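Local atomic coordinates of hypothetical protein BACOVA_04980 (Bacteroides ovatus, PDB entry 3UFI), a protein that is probably a fimbrillin-like (FimA-type) pilus subunit of a gut bacterium, inferred to act in cell adhesion. Residues N58-N70 with Y101-G113. Numbering follows the deposited sequence.
Sequences NAVDTYINIQYRN and YYPYQGANGTLPG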
loop_
_atom_site.group_PDB
_atom_site.type_symbol
_atom_site.label_atom_id
_atom_site.label_comp_id
_atom_site.label_asym_id
_atom_site.label_seq_id
_atom_site.Cartn_x
_atom_site.Cartn_y
_atom_site.Cartn_z
ATOM N N ASN A 58 18.284 -5.325 24.769
ATOM C CA ASN A 58 17.339 -6.432 24.587
ATOM C C ASN A 58 16.075 -5.984 23.823
ATOM O O ASN A 58 15.446 -6.822 23.178
ATOM C CB ASN A 58 16.950 -7.034 25.939
ATOM N N ALA A 59 15.710 -4.675 23.887
ATOM C CA ALA A 59 14.557 -4.096 23.184
ATOM C C ALA A 59 14.678 -4.297 21.667
ATOM O O ALA A 59 13.803 -4.918 21.059
ATOM C CB ALA A 59 14.423 -2.611 23.507
ATOM N N VAL A 60 15.798 -3.818 21.079
ATOM C CA VAL A 60 16.138 -3.903 19.648
ATOM C C VAL A 60 16.160 -5.402 19.203
ATOM O O VAL A 60 15.886 -5.679 18.036
ATOM C CB VAL A 60 17.485 -3.142 19.366
ATOM C CG1 VAL A 60 18.071 -3.451 17.987
ATOM C CG2 VAL A 60 17.311 -1.633 19.527
ATOM N N ASP A 61 16.394 -6.350 20.151
ATOM C CA ASP A 61 16.442 -7.794 19.894
ATOM C C ASP A 61 15.095 -8.521 20.098
ATOM O O ASP A 61 14.872 -9.520 19.422
ATOM C CB ASP A 61 17.509 -8.466 20.779
ATOM C CG ASP A 61 18.951 -8.102 20.444
ATOM O OD1 ASP A 61 19.266 -7.947 19.236
ATOM O OD2 ASP A 61 19.777 -8.020 21.384
ATOM N N THR A 62 14.237 -8.075 21.038
ATOM C CA THR A 62 12.953 -8.734 21.349
ATOM C C THR A 62 11.790 -8.150 20.542
ATOM O O THR A 62 10.933 -8.889 20.047
ATOM C CB THR A 62 12.641 -8.589 22.865
ATOM O OG1 THR A 62 13.736 -9.095 23.619
ATOM C CG2 THR A 62 11.350 -9.303 23.307
ATOM N N TYR A 63 11.738 -6.812 20.484
ATOM C CA TYR A 63 10.650 -6.054 19.901
ATOM C C TYR A 63 10.875 -5.820 18.411
ATOM O O TYR A 63 11.174 -4.712 17.948
ATOM C CB TYR A 63 10.441 -4.768 20.690
ATOM C CG TYR A 63 10.202 -5.008 22.169
ATOM C CD1 TYR A 63 9.274 -5.954 22.604
ATOM C CD2 TYR A 63 10.852 -4.237 23.137
ATOM C CE1 TYR A 63 9.004 -6.134 23.965
ATOM C CE2 TYR A 63 10.588 -4.406 24.501
ATOM C CZ TYR A 63 9.656 -5.350 24.908
ATOM O OH TYR A 63 9.376 -5.516 26.245
ATOM N N ILE A 64 10.717 -6.918 17.670
ATOM C CA ILE A 64 10.838 -6.969 16.224
ATOM C C ILE A 64 9.530 -7.518 15.653
ATOM O O ILE A 64 9.081 -8.560 16.116
ATOM C CB ILE A 64 12.058 -7.838 15.815
ATOM C CG1 ILE A 64 13.375 -7.274 16.391
ATOM C CG2 ILE A 64 12.133 -8.018 14.288
ATOM C CD1 ILE A 64 14.553 -8.284 16.357
ATOM N N ASN A 65 8.912 -6.821 14.671
ATOM C CA ASN A 65 7.697 -7.300 14.005
ATOM C C ASN A 65 6.610 -7.737 15.031
ATOM O O ASN A 65 6.057 -8.828 14.946
ATOM C CB ASN A 65 8.063 -8.486 13.069
ATOM C CG ASN A 65 7.017 -8.837 12.057
ATOM O OD1 ASN A 65 6.457 -7.969 11.397
ATOM N ND2 ASN A 65 6.759 -10.128 11.883
ATOM N N ILE A 66 6.308 -6.867 15.986
ATOM C CA ILE A 66 5.292 -7.138 17.001
ATOM C C ILE A 66 3.966 -6.757 16.383
ATOM O O ILE A 66 3.835 -5.638 15.919
ATOM C CB ILE A 66 5.584 -6.400 18.347
ATOM C CG1 ILE A 66 6.997 -6.741 18.899
ATOM C CG2 ILE A 66 4.467 -6.650 19.387
ATOM C CD1 ILE A 66 7.333 -8.273 19.174
ATOM N N GLN A 67 2.991 -7.679 16.372
ATOM C CA GLN A 67 1.693 -7.401 15.764
ATOM C C GLN A 67 0.792 -6.554 16.672
ATOM O O GLN A 67 0.635 -6.867 17.840
ATOM C CB GLN A 67 0.971 -8.707 15.381
ATOM C CG GLN A 67 -0.240 -8.431 14.466
ATOM C CD GLN A 67 -1.076 -9.637 14.163
ATOM O OE1 GLN A 67 -1.962 -9.586 13.331
ATOM N NE2 GLN A 67 -0.837 -10.746 14.827
ATOM N N TYR A 68 0.209 -5.491 16.098
ATOM C CA TYR A 68 -0.777 -4.584 16.688
ATOM C C TYR A 68 -2.002 -4.591 15.772
ATOM O O TYR A 68 -1.868 -4.764 14.561
ATOM C CB TYR A 68 -0.225 -3.146 16.876
ATOM C CG TYR A 68 0.711 -2.993 18.056
ATOM C CD1 TYR A 68 2.010 -3.498 18.017
ATOM C CD2 TYR A 68 0.297 -2.351 19.219
ATOM C CE1 TYR A 68 2.873 -3.364 19.110
ATOM C CE2 TYR A 68 1.141 -2.229 20.322
ATOM C CZ TYR A 68 2.423 -2.751 20.268
ATOM O OH TYR A 68 3.259 -2.579 21.332
ATOM N N ARG A 69 -3.194 -4.476 16.356
ATOM C CA ARG A 69 -4.443 -4.457 15.598
ATOM C C ARG A 69 -5.115 -3.096 15.775
ATOM O O ARG A 69 -5.110 -2.553 16.872
ATOM C CB ARG A 69 -5.367 -5.588 16.090
ATOM C CG ARG A 69 -6.670 -5.719 15.320
ATOM C CD ARG A 69 -7.538 -6.783 15.949
ATOM N NE ARG A 69 -8.885 -6.803 15.376
ATOM C CZ ARG A 69 -9.906 -6.074 15.821
ATOM N NH1 ARG A 69 -9.738 -5.230 16.839
ATOM N NH2 ARG A 69 -11.099 -6.169 15.246
ATOM N N ASN A 70 -5.761 -2.587 14.723
ATOM C CA ASN A 70 -6.523 -1.349 14.816
ATOM C C ASN A 70 -7.756 -1.586 15.691
ATOM O O ASN A 70 -8.541 -2.467 15.385
ATOM C CB ASN A 70 -6.908 -0.837 13.421
ATOM C CG ASN A 70 -7.718 0.426 13.468
ATOM O OD1 ASN A 70 -8.901 0.448 13.144
ATOM N ND2 ASN A 70 -7.121 1.488 13.943
ATOM N N TYR A 101 4.961 -1.183 9.726
ATOM C CA TYR A 101 4.509 -1.434 8.360
ATOM C C TYR A 101 3.156 -2.104 8.399
ATOM O O TYR A 101 2.779 -2.682 9.401
ATOM C CB TYR A 101 5.536 -2.292 7.585
ATOM C CG TYR A 101 5.461 -3.749 7.977
ATOM C CD1 TYR A 101 6.131 -4.223 9.107
ATOM C CD2 TYR A 101 4.647 -4.640 7.277
ATOM C CE1 TYR A 101 6.014 -5.546 9.510
ATOM C CE2 TYR A 101 4.517 -5.968 7.681
ATOM C CZ TYR A 101 5.202 -6.415 8.799
ATOM O OH TYR A 101 5.074 -7.722 9.208
ATOM N N TYR A 102 2.441 -2.030 7.294
ATOM C CA TYR A 102 1.148 -2.658 7.056
ATOM C C TYR A 102 1.213 -3.313 5.670
ATOM O O TYR A 102 1.841 -2.726 4.802
ATOM C CB TYR A 102 0.019 -1.590 7.124
ATOM C CG TYR A 102 -1.302 -2.053 6.538
ATOM C CD1 TYR A 102 -1.542 -1.989 5.161
ATOM C CD2 TYR A 102 -2.296 -2.605 7.349
ATOM C CE1 TYR A 102 -2.717 -2.491 4.607
ATOM C CE2 TYR A 102 -3.479 -3.106 6.802
ATOM C CZ TYR A 102 -3.677 -3.058 5.431
ATOM O OH TYR A 102 -4.845 -3.519 4.887
ATOM N N PRO A 103 0.532 -4.446 5.373
ATOM C CA PRO A 103 -0.201 -5.341 6.290
ATOM C C PRO A 103 0.760 -6.283 7.010
ATOM O O PRO A 103 1.682 -6.853 6.394
ATOM C CB PRO A 103 -1.158 -6.116 5.355
ATOM C CG PRO A 103 -0.670 -5.886 3.933
ATOM C CD PRO A 103 0.558 -4.995 3.999
ATOM N N TYR A 104 0.517 -6.494 8.311
ATOM C CA TYR A 104 1.331 -7.419 9.093
ATOM C C TYR A 104 1.402 -8.816 8.485
ATOM O O TYR A 104 0.402 -9.353 8.013
ATOM C CB TYR A 104 0.752 -7.585 10.511
ATOM C CG TYR A 104 1.642 -8.422 11.408
ATOM C CD1 TYR A 104 2.730 -7.856 12.057
ATOM C CD2 TYR A 104 1.411 -9.792 11.582
ATOM C CE1 TYR A 104 3.563 -8.614 12.875
ATOM C CE2 TYR A 104 2.251 -10.568 12.385
ATOM C CZ TYR A 104 3.306 -9.958 13.058
ATOM O OH TYR A 104 4.165 -10.644 13.860
ATOM N N GLN A 105 2.567 -9.437 8.599
ATOM C CA GLN A 105 2.740 -10.856 8.336
ATOM C C GLN A 105 3.888 -11.350 9.207
ATOM O O GLN A 105 4.686 -10.552 9.697
ATOM C CB GLN A 105 2.934 -11.182 6.850
ATOM C CG GLN A 105 4.266 -10.772 6.256
ATOM C CD GLN A 105 4.416 -11.403 4.898
ATOM O OE1 GLN A 105 5.112 -12.407 4.709
ATOM N NE2 GLN A 105 3.744 -10.831 3.927
ATOM N N GLY A 106 3.963 -12.652 9.396
ATOM C CA GLY A 106 5.072 -13.213 10.124
ATOM C C GLY A 106 4.819 -13.484 11.571
ATOM O O GLY A 106 3.675 -13.617 11.998
ATOM N N ALA A 107 5.924 -13.603 12.315
ATOM C CA ALA A 107 5.920 -13.981 13.716
ATOM C C ALA A 107 6.546 -12.877 14.576
ATOM O O ALA A 107 7.315 -12.059 14.064
ATOM C CB ALA A 107 6.667 -15.297 13.881
ATOM N N ASN A 108 6.167 -12.804 15.865
ATOM C CA ASN A 108 6.732 -11.778 16.763
ATOM C C ASN A 108 8.190 -12.112 17.064
ATOM O O ASN A 108 8.521 -13.286 17.278
ATOM C CB ASN A 108 5.948 -11.698 18.080
ATOM C CG ASN A 108 4.662 -10.933 18.047
ATOM O OD1 ASN A 108 4.305 -10.285 17.063
ATOM N ND2 ASN A 108 3.968 -10.934 19.171
ATOM N N GLY A 109 9.038 -11.086 17.068
ATOM C CA GLY A 109 10.460 -11.248 17.379
ATOM C C GLY A 109 11.344 -11.532 16.186
ATOM O O GLY A 109 12.560 -11.638 16.343
ATOM N N THR A 110 10.747 -11.657 14.990
ATOM C CA THR A 110 11.473 -11.951 13.745
ATOM C C THR A 110 10.952 -11.142 12.584
ATOM O O THR A 110 9.731 -11.081 12.394
ATOM C CB THR A 110 11.352 -13.435 13.320
ATOM O OG1 THR A 110 11.254 -14.283 14.434
ATOM C CG2 THR A 110 12.475 -13.865 12.393
ATOM N N LEU A 111 11.868 -10.661 11.717
ATOM C CA LEU A 111 11.470 -9.895 10.530
ATOM C C LEU A 111 10.785 -10.827 9.512
ATOM O O LEU A 111 11.230 -11.959 9.335
ATOM C CB LEU A 111 12.673 -9.173 9.893
ATOM C CG LEU A 111 13.278 -7.964 10.648
ATOM C CD1 LEU A 111 14.547 -7.515 9.989
ATOM C CD2 LEU A 111 12.323 -6.791 10.749
ATOM N N PRO A 112 9.670 -10.387 8.875
ATOM C CA PRO A 112 8.984 -11.263 7.903
ATOM C C PRO A 112 9.789 -11.446 6.611
ATOM O O PRO A 112 10.809 -10.780 6.429
ATOM C CB PRO A 112 7.673 -10.518 7.643
ATOM C CG PRO A 112 8.010 -9.078 7.855
ATOM C CD PRO A 112 9.000 -9.072 8.987
ATOM N N GLY A 113 9.334 -12.345 5.735
ATOM C CA GLY A 113 9.992 -12.606 4.460
ATOM C C GLY A 113 11.440 -13.021 4.616
ATOM O O GLY A 113 11.766 -13.794 5.518
HETATM O O HOH W 1 13.651 -11.745 18.876
HETATM O O HOH W 2 1.464 -9.355 19.013
#
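Gly109 N donates to Ile64 O (2.7 Å), the one backbone-to-backbone hydrogen bond that joins 58-70 to the loop 103-113. Asn65 and Ile66 form a G1 beta bulge opposite Val46 at the start of strand 66-72, and Ala107 to Thr110 make a type II beta turn. The loop follows strand 95-102 of the fimbrillin-like beta fold and wraps around the buried Asn65 side chain. Asn65 ND2 donates almost straight to Gln105 O (3.0 Å, 167°), within its own amide plane. Its second full bond goes to Ala107 O, from above that carbonyl plane; a weak one reaches Thr110 O. On the other branch, Tyr101 OH meets a lone pair of Asn65 OD1 at 2.6 Å, with ring and amide nearly coplanar. These bonds fix the rotation of the amide. Tyr104 OH donates to Asn65 O (2.8 Å). Gln67 CG lies anti to its backbone N (chi1 -167°), and the extended chain runs across one face of the Tyr104 ring. CB sits over the ring centre, a CH-pi contact, and the amide stacks almost parallel to the ring. Gln67 OE1 is held by Arg43. A leucine in place of Tyr104 would probably leave Asn65 O without its hydroxyl donor and Gln67 without a flat surface to lie on. Ile64 CG2 packs on Leu111 CD2. Asn108 OD1 accepts from Gln67 N (3.0 Å), while Asn108 ND2 donates to a water that bonds Gln67 O.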